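Local coordinates for tail fiber protein (Acinetobacter phage AM24, PDB 5W5P), which probably recognises and depolymerises the capsular polysaccharide of its Acinetobacter host as a trimeric tailspike of the phage, at the interface of chains A and B. Residues are numbered along the deposited sequence; one frame, centred on the assembly and turned at random. Chains: chain A/B, Tail fiber protein.

The interface of chains A and B. Residues chain A 457, 501, 503, 600; chain B 522, 525, 611-612.
The side-chain NE2 of A:Gln501 donates to the amide oxygen OE1 of B:Gln522 at 2.9 Å. This bond is nearly straight, 172° at the hydrogen. It runs in the plane of both amides and meets a lone pair of OE1, although the two amide planes are turned 46° apart. The two side chains cross at about a right angle. B:Gln522 is itself steadied within chain B. Its NE2 donates to the anti lone pair of the B:Glu525 carboxylate oxygen OE1 at 2.9 Å. This second-shell bond should help fix which way the B:Gln522 amide faces.

At the other end of the A:Gln501 amide, OE1 accepts from the hydroxyl OG of B:Ser612 at 2.9 Å, from above the carbonyl plane. The hydroxyl also meets the amine NZ of A:Lys503, but the modelled separation is too short to be reliable. CD2 and CE2 of the A:Phe600 ring both lie 3.4 Å from OG of B:Ser612, which is lifted out of the ring plane.

The patch joins strands 451-461, 492-503 and 598-608 of chain A to strand 509-523 of chain B, B:Glu525 just after it, and a separate loop with B:Asn611 and B:Ser612. It belongs to a C-terminal interface of the homotrimer, typical of tailspikes, and probably contributes to holding the subunits together. A:Arg457 bends at chi3 (-60°), and its NH1 donates in the guanidinium plane to the backbone O of B:Asn611 at 2.9 Å.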
loop_
_atom_site.group_PDB
_atom_site.type_symbol
_atom_site.label_atom_id
_atom_site.label_comp_id
_atom_site.label_asym_id
_atom_site.label_seq_id
_atom_site.Cartn_x
_atom_site.Cartn_y
_atom_site.Cartn_z
ATOM N N ARG A 457 -10.825 1.677 36.348
ATOM C CA ARG A 457 -10.219 1.681 37.674
ATOM C C ARG A 457 -10.949 2.714 38.519
ATOM O O ARG A 457 -11.116 3.863 38.095
ATOM C CB ARG A 457 -8.715 1.984 37.614
ATOM C CG ARG A 457 -7.854 0.778 37.220
ATOM C CD ARG A 457 -6.366 1.129 37.084
ATOM N NE ARG A 457 -6.109 2.156 36.070
ATOM C CZ ARG A 457 -4.970 2.280 35.386
ATOM N NH1 ARG A 457 -3.964 1.441 35.589
ATOM N NH2 ARG A 457 -4.834 3.252 34.495
ATOM N N GLN A 501 -7.557 -4.400 45.040
ATOM C CA GLN A 501 -6.324 -4.197 45.790
ATOM C C GLN A 501 -6.659 -3.350 47.011
ATOM O O GLN A 501 -7.033 -2.180 46.877
ATOM C CB GLN A 501 -5.260 -3.532 44.917
ATOM C CG GLN A 501 -4.714 -4.452 43.834
ATOM C CD GLN A 501 -3.765 -3.747 42.872
ATOM O OE1 GLN A 501 -4.133 -2.766 42.223
ATOM N NE2 GLN A 501 -2.538 -4.248 42.782
ATOM N N LYS A 503 -5.696 -1.110 49.941
ATOM C CA LYS A 503 -4.569 -0.217 50.141
ATOM C C LYS A 503 -4.809 0.671 51.351
ATOM O O LYS A 503 -5.948 0.916 51.758
ATOM C CB LYS A 503 -4.315 0.652 48.903
ATOM C CG LYS A 503 -4.139 -0.129 47.613
ATOM C CD LYS A 503 -3.891 0.811 46.446
ATOM C CE LYS A 503 -3.733 0.057 45.145
ATOM N NZ LYS A 503 -3.373 0.987 44.046
ATOM N N PHE A 600 -9.198 -0.561 45.951
ATOM C CA PHE A 600 -8.915 -0.102 44.594
ATOM C C PHE A 600 -9.224 -1.243 43.631
ATOM O O PHE A 600 -8.545 -2.274 43.639
ATOM C CB PHE A 600 -7.462 0.349 44.468
ATOM C CG PHE A 600 -7.186 1.169 43.242
ATOM C CD1 PHE A 600 -7.760 2.421 43.080
ATOM C CD2 PHE A 600 -6.351 0.686 42.249
ATOM C CE1 PHE A 600 -7.503 3.177 41.939
ATOM C CE2 PHE A 600 -6.085 1.436 41.110
ATOM C CZ PHE A 600 -6.660 2.682 40.956
ATOM N N GLN B 522 -0.261 -11.146 43.526
ATOM C CA GLN B 522 0.091 -9.896 44.190
ATOM C C GLN B 522 1.306 -10.104 45.086
ATOM O O GLN B 522 1.388 -11.097 45.816
ATOM C CB GLN B 522 -1.082 -9.352 45.017
ATOM C CG GLN B 522 -0.751 -8.130 45.887
ATOM C CD GLN B 522 -0.655 -6.830 45.088
ATOM O OE1 GLN B 522 -1.545 -6.499 44.298
ATOM N NE2 GLN B 522 0.429 -6.086 45.297
ATOM N N GLU B 525 3.918 -4.009 47.036
ATOM C CA GLU B 525 3.515 -2.859 46.232
ATOM C C GLU B 525 3.428 -1.639 47.135
ATOM O O GLU B 525 2.678 -1.645 48.115
ATOM C CB GLU B 525 2.174 -3.113 45.541
ATOM C CG GLU B 525 1.779 -2.053 44.531
ATOM C CD GLU B 525 0.920 -2.611 43.411
ATOM O OE1 GLU B 525 0.571 -3.809 43.473
ATOM O OE2 GLU B 525 0.596 -1.854 42.470
ATOM N N ASN B 611 -4.050 -3.340 36.459
ATOM C CA ASN B 611 -3.667 -3.210 37.863
ATOM C C ASN B 611 -3.431 -1.727 38.138
ATOM O O ASN B 611 -3.911 -0.854 37.408
ATOM C CB ASN B 611 -2.451 -4.095 38.191
ATOM C CG ASN B 611 -1.248 -3.808 37.303
ATOM O OD1 ASN B 611 -1.126 -2.727 36.725
ATOM N ND2 ASN B 611 -0.348 -4.780 37.201
ATOM N N SER B 612 -2.687 -1.430 39.206
ATOM C CA SER B 612 -2.388 -0.050 39.571
ATOM C C SER B 612 -1.302 0.573 38.707
ATOM O O SER B 612 -1.104 1.792 38.774
ATOM C CB SER B 612 -1.971 0.030 41.041
ATOM O OG SER B 612 -3.096 -0.076 41.893
#